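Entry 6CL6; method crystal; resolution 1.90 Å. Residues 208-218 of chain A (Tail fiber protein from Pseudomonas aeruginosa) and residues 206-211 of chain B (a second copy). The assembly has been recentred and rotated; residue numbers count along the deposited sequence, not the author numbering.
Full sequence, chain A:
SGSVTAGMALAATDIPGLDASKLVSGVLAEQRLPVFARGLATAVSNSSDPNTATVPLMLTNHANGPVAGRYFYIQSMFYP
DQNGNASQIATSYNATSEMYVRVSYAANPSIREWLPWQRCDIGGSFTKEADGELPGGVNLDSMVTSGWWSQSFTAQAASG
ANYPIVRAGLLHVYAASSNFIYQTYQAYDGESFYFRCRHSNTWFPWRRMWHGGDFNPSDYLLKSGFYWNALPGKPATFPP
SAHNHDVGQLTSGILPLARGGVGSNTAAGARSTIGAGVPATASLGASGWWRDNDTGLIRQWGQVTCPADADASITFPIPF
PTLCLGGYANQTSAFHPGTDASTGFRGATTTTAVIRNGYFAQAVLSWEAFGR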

ATOM      1  N   ARG A 208     -15.118  -9.506  14.491  1.00 11.43           N
ATOM      2  CA  ARG A 208     -15.597  -9.332  13.126  1.00 11.88           C
ATOM      3  C   ARG A 208     -14.598  -9.937  12.148  1.00 10.79           C
ATOM      4  O   ARG A 208     -13.435  -9.512  12.086  1.00 11.31           O
ATOM      5  CB  ARG A 208     -15.799  -7.841  12.821  1.00 13.36           C
ATOM      6  CG  ARG A 208     -16.379  -7.606  11.442  1.00  8.20           C
ATOM      7  CD  ARG A 208     -16.452  -6.127  11.149  1.00 13.27           C
ATOM      8  NE  ARG A 208     -17.070  -5.898   9.856  1.00 11.45           N
ATOM      9  CZ  ARG A 208     -16.455  -6.108   8.690  1.00 17.25           C
ATOM     10  NH1 ARG A 208     -15.227  -6.568   8.670  1.00 13.28           N
ATOM     11  NH2 ARG A 208     -17.081  -5.874   7.544  1.00 11.72           N
ATOM     12  N   MET A 209     -15.055 -10.911  11.381  1.00 12.85           N
ATOM     13  CA  MET A 209     -14.211 -11.502  10.338  1.00 18.33           C
ATOM     14  C   MET A 209     -13.815 -10.466   9.286  1.00 12.06           C
ATOM     15  O   MET A 209     -14.631  -9.653   8.874  1.00 14.40           O
ATOM     16  CB  MET A 209     -14.955 -12.661   9.673  1.00  9.95           C
ATOM     17  CG  MET A 209     -14.184 -13.380   8.591  1.00 10.93           C
ATOM     18  SD  MET A 209     -15.229 -14.470   7.575  1.00 16.37           S
ATOM     19  CE  MET A 209     -15.842 -15.662   8.710  1.00 25.19           C
ATOM     20  N   TRP A 210     -12.548 -10.495   8.873  1.00 12.32           N
ATOM     21  CA  TRP A 210     -12.092  -9.782   7.685  1.00 20.11           C
ATOM     22  C   TRP A 210     -12.349 -10.682   6.473  1.00 12.11           C
ATOM     23  O   TRP A 210     -11.962 -11.855   6.483  1.00 15.14           O
ATOM     24  CB  TRP A 210     -10.599  -9.456   7.741  1.00 16.17           C
ATOM     25  CG  TRP A 210     -10.202  -8.378   8.682  1.00  6.36           C
ATOM     26  CD1 TRP A 210      -9.280  -8.476   9.691  1.00 15.50           C
ATOM     27  CD2 TRP A 210     -10.679  -7.050   8.701  1.00  6.60           C
ATOM     28  NE1 TRP A 210      -9.172  -7.270  10.344  1.00 15.70           N
ATOM     29  CE2 TRP A 210     -10.020  -6.375   9.749  1.00  7.61           C
ATOM     30  CE3 TRP A 210     -11.609  -6.334   7.918  1.00 11.06           C
ATOM     31  CZ2 TRP A 210     -10.294  -5.040  10.068  1.00 11.44           C
ATOM     32  CZ3 TRP A 210     -11.852  -5.007   8.223  1.00 15.47           C
ATOM     33  CH2 TRP A 210     -11.196  -4.375   9.281  1.00 15.85           C
ATOM     34  N   HIS A 211     -12.969 -10.135   5.430  1.00 21.40           N
ATOM     35  CA  HIS A 211     -13.224 -10.913   4.236  1.00 14.47           C
ATOM     36  C   HIS A 211     -12.929 -10.098   2.987  1.00 15.10           C
ATOM     37  O   HIS A 211     -12.570  -8.911   3.037  1.00 10.72           O
ATOM     38  CB  HIS A 211     -14.671 -11.472   4.251  1.00 13.57           C
ATOM     39  CG  HIS A 211     -15.723 -10.420   4.293  1.00 11.76           C
ATOM     40  ND1 HIS A 211     -16.081  -9.687   3.188  1.00 12.04           N
ATOM     41  CD2 HIS A 211     -16.496  -9.978   5.306  1.00 16.59           C
ATOM     42  CE1 HIS A 211     -17.017  -8.823   3.520  1.00 19.40           C
ATOM     43  NE2 HIS A 211     -17.292  -8.986   4.801  1.00 18.71           N
ATOM     44  N   GLY A 212     -13.044 -10.773   1.847  1.00 15.60           N
ATOM     45  CA  GLY A 212     -12.666 -10.202   0.565  1.00 17.58           C
ATOM     46  C   GLY A 212     -13.501  -9.022   0.132  1.00 27.79           C
ATOM     47  O   GLY A 212     -13.049  -8.225  -0.701  1.00 18.09           O
ATOM     48  N   GLY A 213     -14.715  -8.885   0.668  1.00 13.16           N
ATOM     49  CA  GLY A 213     -15.482  -7.685   0.423  1.00 18.69           C
ATOM     50  C   GLY A 213     -14.999  -6.466   1.189  1.00 18.28           C
ATOM     51  O   GLY A 213     -15.335  -5.339   0.817  1.00 20.76           O
ATOM     52  N   ASP A 214     -14.210  -6.660   2.240  1.00 12.97           N
ATOM     53  CA  ASP A 214     -13.708  -5.548   3.016  1.00 12.78           C
ATOM     54  C   ASP A 214     -12.520  -4.876   2.346  1.00 22.83           C
ATOM     55  O   ASP A 214     -12.460  -3.642   2.271  1.00 18.97           O
ATOM     56  CB  ASP A 214     -13.278  -6.017   4.408  1.00 14.54           C
ATOM     57  CG  ASP A 214     -14.447  -6.489   5.237  1.00 13.06           C
ATOM     58  OD1 ASP A 214     -15.492  -5.841   5.138  1.00 16.48           O
ATOM     59  OD2 ASP A 214     -14.263  -7.496   5.975  1.00 10.03           O
ATOM     60  N   PHE A 215     -11.524  -5.670   1.951  1.00 15.79           N
ATOM     61  CA  PHE A 215     -10.304  -5.151   1.339  1.00 23.78           C
ATOM     62  C   PHE A 215      -9.600  -6.292   0.625  1.00 34.16           C
ATOM     63  O   PHE A 215      -9.849  -7.471   0.896  1.00 15.56           O
ATOM     64  CB  PHE A 215      -9.336  -4.530   2.353  1.00 16.02           C
ATOM     65  CG  PHE A 215      -8.757  -5.520   3.313  1.00 28.51           C
ATOM     66  CD1 PHE A 215      -9.443  -5.864   4.469  1.00 17.13           C
ATOM     67  CD2 PHE A 215      -7.528  -6.123   3.059  1.00 24.68           C
ATOM     68  CE1 PHE A 215      -8.891  -6.798   5.363  1.00  9.92           C
ATOM     69  CE2 PHE A 215      -6.996  -7.057   3.927  1.00 24.45           C
ATOM     70  CZ  PHE A 215      -7.685  -7.404   5.083  1.00 16.28           C
ATOM     71  N   ASN A 216      -8.698  -5.914  -0.269  1.00 20.11           N
ATOM     72  CA  ASN A 216      -7.829  -6.827  -1.003  1.00 16.57           C
ATOM     73  C   ASN A 216      -6.404  -6.480  -0.597  1.00 20.89           C
ATOM     74  O   ASN A 216      -5.983  -5.332  -0.784  1.00 17.31           O
ATOM     75  CB  ASN A 216      -8.044  -6.666  -2.519  1.00 31.84           C
ATOM     76  CG  ASN A 216      -7.198  -7.632  -3.343  1.00 42.26           C
ATOM     77  OD1 ASN A 216      -6.267  -8.264  -2.837  1.00 24.36           O
ATOM     78  ND2 ASN A 216      -7.511  -7.731  -4.627  1.00 42.26           N
ATOM     79  N   PRO A 217      -5.640  -7.390   0.001  1.00 19.69           N
ATOM     80  CA  PRO A 217      -4.271  -7.015   0.412  1.00 17.11           C
ATOM     81  C   PRO A 217      -3.412  -6.545  -0.749  1.00 30.45           C
ATOM     82  O   PRO A 217      -2.429  -5.840  -0.517  1.00 24.98           O
ATOM     83  CB  PRO A 217      -3.723  -8.292   1.060  1.00 26.23           C
ATOM     84  CG  PRO A 217      -4.598  -9.402   0.560  1.00 28.79           C
ATOM     85  CD  PRO A 217      -5.948  -8.797   0.316  1.00 24.90           C
ATOM     86  N   SER A 218      -3.771  -6.877  -1.990  1.00 20.02           N
ATOM     87  CA  SER A 218      -2.994  -6.431  -3.139  1.00 29.47           C
ATOM     88  C   SER A 218      -3.106  -4.934  -3.383  1.00 20.42           C
ATOM     89  O   SER A 218      -2.357  -4.407  -4.206  1.00 27.83           O
ATOM     90  CB  SER A 218      -3.423  -7.170  -4.405  1.00 27.39           C
ATOM     91  OG  SER A 218      -3.199  -8.559  -4.259  1.00 48.22           O
TER
ATOM     92  N   TRP B 206     -20.801 -14.922  -2.487  1.00 14.20           N
ATOM     93  CA  TRP B 206     -20.033 -15.575  -1.454  1.00 11.24           C
ATOM     94  C   TRP B 206     -19.006 -14.609  -0.866  1.00 16.48           C
ATOM     95  O   TRP B 206     -18.249 -13.949  -1.594  1.00 14.97           O
ATOM     96  CB  TRP B 206     -19.306 -16.796  -2.021  1.00  8.35           C
ATOM     97  CG  TRP B 206     -20.151 -17.993  -2.308  1.00 11.80           C
ATOM     98  CD1 TRP B 206     -20.589 -18.414  -3.535  1.00 10.98           C
ATOM     99  CD2 TRP B 206     -20.634 -18.970  -1.359  1.00 13.29           C
ATOM    100  NE1 TRP B 206     -21.317 -19.548  -3.408  1.00 14.75           N
ATOM    101  CE2 TRP B 206     -21.344 -19.930  -2.089  1.00  9.40           C
ATOM    102  CE3 TRP B 206     -20.517 -19.122   0.037  1.00 13.91           C
ATOM    103  CZ2 TRP B 206     -21.962 -21.037  -1.481  1.00  7.09           C
ATOM    104  CZ3 TRP B 206     -21.133 -20.231   0.644  1.00 11.97           C
ATOM    105  CH2 TRP B 206     -21.829 -21.160  -0.110  1.00 11.22           C
ATOM    106  N   ARG B 207     -18.968 -14.548   0.440  1.00 12.81           N
ATOM    107  CA  ARG B 207     -17.894 -13.875   1.146  1.00 12.57           C
ATOM    108  C   ARG B 207     -16.817 -14.883   1.471  1.00 11.37           C
ATOM    109  O   ARG B 207     -17.104 -15.986   1.961  1.00 14.28           O
ATOM    110  CB  ARG B 207     -18.402 -13.243   2.428  1.00 12.84           C
ATOM    111  CG  ARG B 207     -19.406 -12.157   2.222  1.00 15.79           C
ATOM    112  CD  ARG B 207     -18.871 -11.067   1.330  1.00 11.97           C
ATOM    113  NE  ARG B 207     -19.502  -9.784   1.569  1.00 16.23           N
ATOM    114  CZ  ARG B 207     -19.449  -8.749   0.729  1.00 26.02           C
ATOM    115  NH1 ARG B 207     -18.797  -8.852  -0.417  1.00 16.47           N
ATOM    116  NH2 ARG B 207     -20.042  -7.594   1.037  1.00 23.95           N
ATOM    117  N   ARG B 208     -15.569 -14.487   1.228  1.00 14.82           N
ATOM    118  CA  ARG B 208     -14.419 -15.341   1.466  1.00  8.27           C
ATOM    119  C   ARG B 208     -13.634 -14.830   2.663  1.00 13.09           C
ATOM    120  O   ARG B 208     -13.117 -13.711   2.640  1.00 14.27           O
ATOM    121  CB  ARG B 208     -13.507 -15.394   0.233  1.00  9.43           C
ATOM    122  CG  ARG B 208     -12.303 -16.297   0.426  1.00 15.57           C
ATOM    123  CD  ARG B 208     -11.381 -16.315  -0.843  1.00 12.15           C
ATOM    124  NE  ARG B 208     -10.265 -17.220  -0.650  1.00 14.04           N
ATOM    125  CZ  ARG B 208      -9.216 -16.994   0.145  1.00 14.88           C
ATOM    126  NH1 ARG B 208      -9.113 -15.860   0.849  1.00 14.54           N
ATOM    127  NH2 ARG B 208      -8.272 -17.898   0.237  1.00 14.60           N
ATOM    128  N   MET B 209     -13.491 -15.680   3.680  1.00 13.19           N
ATOM    129  CA  MET B 209     -12.667 -15.337   4.821  1.00  8.20           C
ATOM    130  C   MET B 209     -11.210 -15.131   4.418  1.00 10.11           C
ATOM    131  O   MET B 209     -10.673 -15.865   3.587  1.00  9.45           O
ATOM    132  CB  MET B 209     -12.752 -16.443   5.859  1.00 22.70           C
ATOM    133  CG  MET B 209     -11.918 -16.201   7.122  1.00 15.70           C
ATOM    134  SD  MET B 209     -11.754 -17.720   8.150  1.00 17.77           S
ATOM    135  CE  MET B 209     -13.403 -18.099   8.540  1.00 19.85           C
ATOM    136  N   TRP B 210     -10.582 -14.086   4.979  1.00 11.95           N
ATOM    137  CA  TRP B 210      -9.130 -13.938   4.945  1.00 12.64           C
ATOM    138  C   TRP B 210      -8.526 -14.701   6.122  1.00 11.89           C
ATOM    139  O   TRP B 210      -9.004 -14.580   7.260  1.00 14.66           O
ATOM    140  CB  TRP B 210      -8.706 -12.481   5.061  1.00 11.54           C
ATOM    141  CG  TRP B 210      -8.937 -11.643   3.876  1.00 15.10           C
ATOM    142  CD1 TRP B 210      -9.656 -10.498   3.842  1.00 14.32           C
ATOM    143  CD2 TRP B 210      -8.438 -11.847   2.555  1.00 15.48           C
ATOM    144  NE1 TRP B 210      -9.652  -9.974   2.586  1.00 16.02           N
ATOM    145  CE2 TRP B 210      -8.900 -10.787   1.773  1.00 15.04           C
ATOM    146  CE3 TRP B 210      -7.634 -12.832   1.958  1.00 17.49           C
ATOM    147  CZ2 TRP B 210      -8.587 -10.660   0.398  1.00 12.04           C
ATOM    148  CZ3 TRP B 210      -7.344 -12.724   0.601  1.00 14.70           C
ATOM    149  CH2 TRP B 210      -7.824 -11.632  -0.167  1.00  9.57           C
ATOM    150  N   HIS B 211      -7.471 -15.470   5.864  1.00 13.06           N
ATOM    151  CA  HIS B 211      -6.824 -16.228   6.913  1.00 13.62           C
ATOM    152  C   HIS B 211      -5.318 -16.153   6.763  1.00 12.81           C
ATOM    153  O   HIS B 211      -4.789 -15.553   5.824  1.00 13.18           O
ATOM    154  CB  HIS B 211      -7.348 -17.682   6.924  1.00 15.04           C
ATOM    155  CG  HIS B 211      -7.163 -18.386   5.618  1.00 15.37           C
ATOM    156  ND1 HIS B 211      -5.931 -18.852   5.196  1.00 16.87           N
ATOM    157  CD2 HIS B 211      -8.045 -18.703   4.643  1.00 25.41           C
ATOM    158  CE1 HIS B 211      -6.071 -19.424   4.016  1.00 25.67           C
ATOM    159  NE2 HIS B 211      -7.342 -19.339   3.654  1.00 21.22           N
TER

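Arg A208 does not reach chain B. Its guanidinium pairs with Asp A214 in a two-pronged salt bridge, Arg A208 NH1 to Asp A214 OD2 at 3.0 Å and Arg A208 NH2 to Asp A214 OD1 at 2.9 Å. This ties Arg A208 to Asp A214 across the turn.

Met A209 is buried and points toward chain B. Its CE lies 3.5 Å from CE of Met B209, the same residue in the second copy. The unbranched, flexible thioether chains suit this methyl-to-methyl contact.

Trp A210 contributes mainly through its backbone. Its O accepts a nearly straight hydrogen bond from Trp B210 N at 3.0 Å. Its indole leads away from chain B, but its CB packs 4.1 Å from CD1 of Trp B210.

His A211 forms a single beta bridge with Met B209, with their CA atoms 4.5 Å apart. The second bond of this bridge runs the other way, from Gly A212 N to Arg B208 O at 3.0 Å. The imidazole is buried. CG of Arg B207 lies over one face of it, and His A211 CE1 is 3.3 Å from Arg B207 NE, over a face of the guanidinium. The ring is held within its own chain by His A211 ND1, which accepts a hydrogen bond from Gly A213 N at 3.0 Å.

Gly A212 has room for a CB, but Gly A213 does not. An ideal CB on Gly A213 would point toward chain B and lie 2.4 Å from Arg B207 NH1, a clash. Without one, Gly A213 CA sits 3.6 Å from Arg B207 NH1, over the face of the guanidinium.

Asp A214 makes no contact with chain B. It braces the turn: Asp A214 OD2 also accepts a hydrogen bond from His A211 N at 3.0 Å, and Asp A214 N donates to His A211 O at 2.9 Å.

Phe A215 is buried and meets Trp B210 twice. Phe A215 O accepts a hydrogen bond from Trp B210 NE1 at 3.0 Å, near the plane of the indole ring. The Phe A215 ring forms an offset stack with the five-membered ring of Trp B210, with centroids 4.8 Å apart and planes at 28°. A large aromatic side chain thus supports the indole while the backbone satisfies its polar edge.

Asn A216 points away from chain B.

Pro A217 packs against the indole, with CD 3.2 Å from CZ2 of Trp B210. Its CG makes a CH-pi contact over the six-membered ring. Trp B210 has the largest covered area of any residue here, and it contacts six residues of the chain A stretch.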